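Long-range contact in phosphoribosylaminoimidazole-succinocarboxamide synthase (Pyrococcus horikoshii, PDB 3U55), which catalyses the ATP-dependent ligation of L-aspartate to the carboxylate of 5-amino-1-(5-phosphoribosyl)imidazole-4-carboxylate, a step of de novo purine biosynthesis: residues F56-H68 with N183-D195. Numbering follows the deposited sequence.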
loop_
_atom_site.group_PDB
_atom_site.type_symbol
_atom_site.label_atom_id
_atom_site.label_comp_id
_atom_site.label_asym_id
_atom_site.label_seq_id
_atom_site.Cartn_x
_atom_site.Cartn_y
_atom_site.Cartn_z
ATOM N N PHE A 56 -1.105 -29.140 3.635
ATOM C CA PHE A 56 -1.447 -28.075 2.693
ATOM C C PHE A 56 -0.544 -28.056 1.460
ATOM O O PHE A 56 -1.044 -27.908 0.349
ATOM C CB PHE A 56 -1.475 -26.706 3.376
ATOM C CG PHE A 56 -2.593 -26.543 4.385
ATOM C CD1 PHE A 56 -3.919 -26.802 4.036
ATOM C CD2 PHE A 56 -2.320 -26.096 5.676
ATOM C CE1 PHE A 56 -4.956 -26.635 4.968
ATOM C CE2 PHE A 56 -3.338 -25.919 6.608
ATOM C CZ PHE A 56 -4.661 -26.193 6.258
ATOM N N PHE A 57 0.768 -28.208 1.647
ATOM C CA PHE A 57 1.703 -28.264 0.507
ATOM C C PHE A 57 1.357 -29.391 -0.459
ATOM O O PHE A 57 1.368 -29.192 -1.677
ATOM C CB PHE A 57 3.161 -28.425 0.948
ATOM C CG PHE A 57 3.775 -27.184 1.554
ATOM C CD1 PHE A 57 3.511 -25.921 1.037
ATOM C CD2 PHE A 57 4.660 -27.297 2.629
ATOM C CE1 PHE A 57 4.100 -24.779 1.600
ATOM C CE2 PHE A 57 5.254 -26.167 3.197
ATOM C CZ PHE A 57 4.972 -24.908 2.685
ATOM N N LYS A 58 1.066 -30.573 0.083
ATOM C CA LYS A 58 0.711 -31.724 -0.747
ATOM C C LYS A 58 -0.566 -31.466 -1.541
ATOM O O LYS A 58 -0.627 -31.767 -2.735
ATOM C CB LYS A 58 0.581 -32.993 0.101
ATOM C CG LYS A 58 1.917 -33.602 0.499
ATOM C CD LYS A 58 1.725 -34.744 1.488
ATOM C CE LYS A 58 3.030 -35.494 1.723
ATOM N NZ LYS A 58 2.896 -36.500 2.816
ATOM N N LEU A 59 -1.568 -30.876 -0.885
ATOM C CA LEU A 59 -2.822 -30.509 -1.554
ATOM C C LEU A 59 -2.596 -29.522 -2.711
ATOM O O LEU A 59 -3.123 -29.708 -3.815
ATOM C CB LEU A 59 -3.829 -29.943 -0.540
ATOM C CG LEU A 59 -5.123 -29.302 -1.058
ATOM C CD1 LEU A 59 -6.110 -30.349 -1.569
ATOM C CD2 LEU A 59 -5.758 -28.464 0.048
ATOM N N LEU A 60 -1.805 -28.483 -2.459
ATOM C CA LEU A 60 -1.511 -27.475 -3.485
ATOM C C LEU A 60 -0.726 -28.057 -4.660
ATOM O O LEU A 60 -0.993 -27.726 -5.821
ATOM C CB LEU A 60 -0.784 -26.281 -2.863
ATOM C CG LEU A 60 -1.600 -25.521 -1.816
ATOM C CD1 LEU A 60 -0.733 -24.480 -1.135
ATOM C CD2 LEU A 60 -2.825 -24.867 -2.467
ATOM N N GLU A 61 0.218 -28.943 -4.361
ATOM C CA GLU A 61 1.005 -29.608 -5.405
ATOM C C GLU A 61 0.114 -30.436 -6.335
ATOM O O GLU A 61 0.318 -30.447 -7.551
ATOM C CB GLU A 61 2.106 -30.478 -4.794
ATOM C CG GLU A 61 3.298 -29.703 -4.217
ATOM C CD GLU A 61 4.267 -29.188 -5.275
ATOM O OE1 GLU A 61 5.205 -28.446 -4.906
ATOM O OE2 GLU A 61 4.099 -29.513 -6.473
ATOM N N GLU A 62 -0.880 -31.107 -5.754
ATOM C CA GLU A 62 -1.853 -31.900 -6.513
ATOM C C GLU A 62 -2.670 -31.019 -7.452
ATOM O O GLU A 62 -3.122 -31.470 -8.505
ATOM C CB GLU A 62 -2.792 -32.650 -5.566
ATOM C CG GLU A 62 -2.147 -33.839 -4.857
ATOM C CD GLU A 62 -3.100 -34.587 -3.928
ATOM O OE1 GLU A 62 -2.818 -35.765 -3.619
ATOM O OE2 GLU A 62 -4.121 -34.008 -3.499
ATOM N N HIS A 63 -2.846 -29.760 -7.055
ATOM C CA HIS A 63 -3.560 -28.773 -7.855
ATOM C C HIS A 63 -2.630 -27.941 -8.748
ATOM O O HIS A 63 -3.039 -26.913 -9.285
ATOM C CB HIS A 63 -4.379 -27.859 -6.940
ATOM C CG HIS A 63 -5.672 -28.457 -6.488
ATOM N ND1 HIS A 63 -5.757 -29.349 -5.442
ATOM C CD2 HIS A 63 -6.935 -28.294 -6.947
ATOM C CE1 HIS A 63 -7.017 -29.708 -5.273
ATOM N NE2 HIS A 63 -7.752 -29.082 -6.174
ATOM N N GLY A 64 -1.384 -28.384 -8.911
ATOM C CA GLY A 64 -0.450 -27.738 -9.838
ATOM C C GLY A 64 0.280 -26.498 -9.339
ATOM O O GLY A 64 0.857 -25.752 -10.139
ATOM N N ILE A 65 0.267 -26.276 -8.025
ATOM C CA ILE A 65 1.034 -25.183 -7.416
ATOM C C ILE A 65 2.440 -25.666 -7.091
ATOM O O ILE A 65 2.602 -26.671 -6.397
ATOM C CB ILE A 65 0.366 -24.649 -6.105
ATOM C CG1 ILE A 65 -1.081 -24.204 -6.355
ATOM C CG2 ILE A 65 1.199 -23.512 -5.482
ATOM C CD1 ILE A 65 -1.223 -23.057 -7.341
ATOM N N LYS A 66 3.452 -24.959 -7.594
ATOM C CA LYS A 66 4.839 -25.258 -7.243
ATOM C C LYS A 66 5.153 -24.772 -5.838
ATOM O O LYS A 66 5.013 -23.585 -5.550
ATOM C CB LYS A 66 5.813 -24.608 -8.232
ATOM C CG LYS A 66 5.917 -25.305 -9.566
ATOM C CD LYS A 66 7.136 -24.805 -10.344
ATOM C CE LYS A 66 7.006 -25.134 -11.817
ATOM N NZ LYS A 66 6.011 -24.237 -12.465
ATOM N N THR A 67 5.573 -25.691 -4.968
ATOM C CA THR A 67 5.953 -25.341 -3.599
ATOM C C THR A 67 7.365 -25.823 -3.299
ATOM O O THR A 67 7.913 -26.663 -4.027
ATOM C CB THR A 67 5.007 -25.935 -2.531
ATOM O OG1 THR A 67 5.329 -27.313 -2.302
ATOM C CG2 THR A 67 3.535 -25.795 -2.923
ATOM N N HIS A 68 7.947 -25.305 -2.223
ATOM C CA HIS A 68 9.301 -25.698 -1.843
ATOM C C HIS A 68 9.364 -27.056 -1.122
ATOM O O HIS A 68 10.447 -27.520 -0.773
ATOM C CB HIS A 68 10.020 -24.574 -1.073
ATOM C CG HIS A 68 9.527 -24.351 0.328
ATOM N ND1 HIS A 68 10.272 -23.667 1.268
ATOM C CD2 HIS A 68 8.372 -24.697 0.945
ATOM C CE1 HIS A 68 9.597 -23.607 2.403
ATOM N NE2 HIS A 68 8.443 -24.227 2.235
ATOM N N ASN A 183 15.318 -22.594 -12.394
ATOM C CA ASN A 183 14.686 -22.413 -13.705
ATOM C C ASN A 183 14.026 -21.043 -13.899
ATOM O O ASN A 183 13.492 -20.754 -14.975
ATOM C CB ASN A 183 13.636 -23.505 -13.943
ATOM C CG ASN A 183 14.253 -24.862 -14.215
ATOM O OD1 ASN A 183 15.322 -24.962 -14.818
ATOM N ND2 ASN A 183 13.578 -25.917 -13.771
ATOM N N GLY A 184 14.041 -20.218 -12.855
ATOM C CA GLY A 184 13.372 -18.918 -12.888
ATOM C C GLY A 184 11.883 -18.976 -12.573
ATOM O O GLY A 184 11.186 -17.959 -12.695
ATOM N N ASP A 185 11.393 -20.150 -12.160
ATOM C CA ASP A 185 9.979 -20.315 -11.802
ATOM C C ASP A 185 9.715 -19.816 -10.383
ATOM O O ASP A 185 10.568 -19.933 -9.504
ATOM C CB ASP A 185 9.541 -21.782 -11.899
ATOM C CG ASP A 185 9.523 -22.302 -13.327
ATOM O OD1 ASP A 185 9.733 -23.514 -13.510
ATOM O OD2 ASP A 185 9.290 -21.513 -14.263
ATOM N N ILE A 186 8.515 -19.293 -10.168
ATOM C CA ILE A 186 8.127 -18.759 -8.869
ATOM C C ILE A 186 7.496 -19.864 -8.023
ATOM O O ILE A 186 6.516 -20.504 -8.427
ATOM C CB ILE A 186 7.202 -17.532 -9.031
ATOM C CG1 ILE A 186 7.953 -16.428 -9.790
ATOM C CG2 ILE A 186 6.700 -17.030 -7.659
ATOM C CD1 ILE A 186 7.094 -15.260 -10.230
ATOM N N VAL A 187 8.076 -20.065 -6.848
ATOM C CA VAL A 187 7.782 -21.208 -5.992
ATOM C C VAL A 187 7.296 -20.746 -4.613
ATOM O O VAL A 187 7.911 -19.880 -3.989
ATOM C CB VAL A 187 9.048 -22.093 -5.839
ATOM C CG1 VAL A 187 8.789 -23.273 -4.919
ATOM C CG2 VAL A 187 9.535 -22.577 -7.215
ATOM N N LEU A 188 6.191 -21.333 -4.162
ATOM C CA LEU A 188 5.632 -21.057 -2.837
ATOM C C LEU A 188 6.542 -21.629 -1.752
ATOM O O LEU A 188 6.915 -22.809 -1.802
ATOM C CB LEU A 188 4.229 -21.655 -2.722
ATOM C CG LEU A 188 3.496 -21.378 -1.413
ATOM C CD1 LEU A 188 3.371 -19.881 -1.216
ATOM C CD2 LEU A 188 2.130 -22.047 -1.398
ATOM N N ALA A 189 6.896 -20.794 -0.778
ATOM C CA ALA A 189 7.846 -21.176 0.273
ATOM C C ALA A 189 7.250 -21.037 1.676
ATOM O O ALA A 189 6.034 -21.154 1.845
ATOM C CB ALA A 189 9.137 -20.364 0.133
ATOM N N ASP A 190 8.111 -20.808 2.674
ATOM C CA ASP A 190 7.699 -20.639 4.074
ATOM C C ASP A 190 6.767 -21.774 4.542
ATOM O O ASP A 190 7.039 -22.953 4.269
ATOM C CB ASP A 190 7.095 -19.234 4.317
ATOM C CG ASP A 190 7.066 -18.851 5.795
ATOM O OD1 ASP A 190 5.968 -18.566 6.322
ATOM O OD2 ASP A 190 8.137 -18.847 6.437
ATOM N N GLU A 191 5.682 -21.420 5.231
ATOM C CA GLU A 191 4.782 -22.399 5.848
ATOM C C GLU A 191 3.325 -22.062 5.557
ATOM O O GLU A 191 3.009 -20.946 5.127
ATOM C CB GLU A 191 5.002 -22.439 7.373
ATOM C CG GLU A 191 4.500 -21.191 8.104
ATOM C CD GLU A 191 4.677 -21.247 9.617
ATOM O OE1 GLU A 191 3.944 -21.999 10.296
ATOM O OE2 GLU A 191 5.542 -20.514 10.130
ATOM N N ILE A 192 2.442 -23.027 5.798
ATOM C CA ILE A 192 1.000 -22.783 5.784
ATOM C C ILE A 192 0.432 -23.481 7.011
ATOM O O ILE A 192 0.385 -24.712 7.065
ATOM C CB ILE A 192 0.301 -23.303 4.495
ATOM C CG1 ILE A 192 0.933 -22.700 3.237
ATOM C CG2 ILE A 192 -1.200 -22.990 4.534
ATOM C CD1 ILE A 192 0.414 -23.297 1.940
ATOM N N SER A 193 0.023 -22.688 7.997
ATOM C CA SER A 193 -0.357 -23.210 9.305
ATOM C C SER A 193 -1.283 -22.237 10.031
ATOM O O SER A 193 -1.504 -21.118 9.562
ATOM C CB SER A 193 0.901 -23.433 10.156
ATOM O OG SER A 193 1.414 -22.192 10.605
ATOM N N PRO A 194 -1.815 -22.651 11.200
ATOM C CA PRO A 194 -2.608 -21.727 12.008
ATOM C C PRO A 194 -1.808 -20.521 12.524
ATOM O O PRO A 194 -2.400 -19.580 13.056
ATOM C CB PRO A 194 -3.076 -22.604 13.173
ATOM C CG PRO A 194 -3.055 -23.995 12.627
ATOM C CD PRO A 194 -1.854 -24.021 11.744
ATOM N N ASP A 195 -0.483 -20.559 12.379
ATOM C CA ASP A 195 0.372 -19.390 12.635
ATOM C C ASP A 195 0.268 -18.329 11.527
ATOM O O ASP A 195 0.377 -17.130 11.800
ATOM C CB ASP A 195 1.847 -19.807 12.775
ATOM C CG ASP A 195 2.263 -20.074 14.224
ATOM O OD1 ASP A 195 3.474 -19.977 14.516
ATOM O OD2 ASP A 195 1.396 -20.375 15.068
HETATM O O HOH W 1 4.151 -21.399 -7.082
#
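The carbonyl oxygen of K66 is gripped twice: L188 N donates to K66 O at 2.9 Å in a nearly straight bond (N-H...O 165°), and a water donates to the same oxygen at 2.8 Å while also bonding I186 O. Two residues on, H68 N reaches L188 O at 2.7 Å, the donor lying almost on the extended C=O line. Together the two bonds bracket T67 and make a single parallel beta bridge with L188. T67 turns away, where E61 OE1 accepts from both its N and OG1 and ties the loop back to the helix. A Schellman motif with G64 at C' ends helix 45-62, and the chain crosses this bridge before entering strand 69-72; the bridge thus joins the link between helix and four-stranded sheet to strand 186-188 of the six-stranded sheet. H68 CG sits between its backbone N and carbonyl carbon (chi1 72°), which lays the imidazole over the A189 backbone: A189 CA stands 3.5 Å from the H68 ring centroid, a CH-pi contact almost on the ring normal. H68 NE2 makes a weak bond to D190 O (2.8 Å, 128°). With the imidazole cut back to an alanine, A189 CA would probably lose the ring that lies over it, and D190 O this weak donor. The F57 ring also meets D190 O edge-on, through CZ at 3.3 Å. Further along, I192 packs against the helix: its CG2 lies 3.5 Å from F56 CD2, while its CD1 meets L60 CD1 tip to tip, slightly tighter than usual. At the solvent-facing end K66 NZ and D185 OD1 form a long salt bridge, 3.9 Å apart.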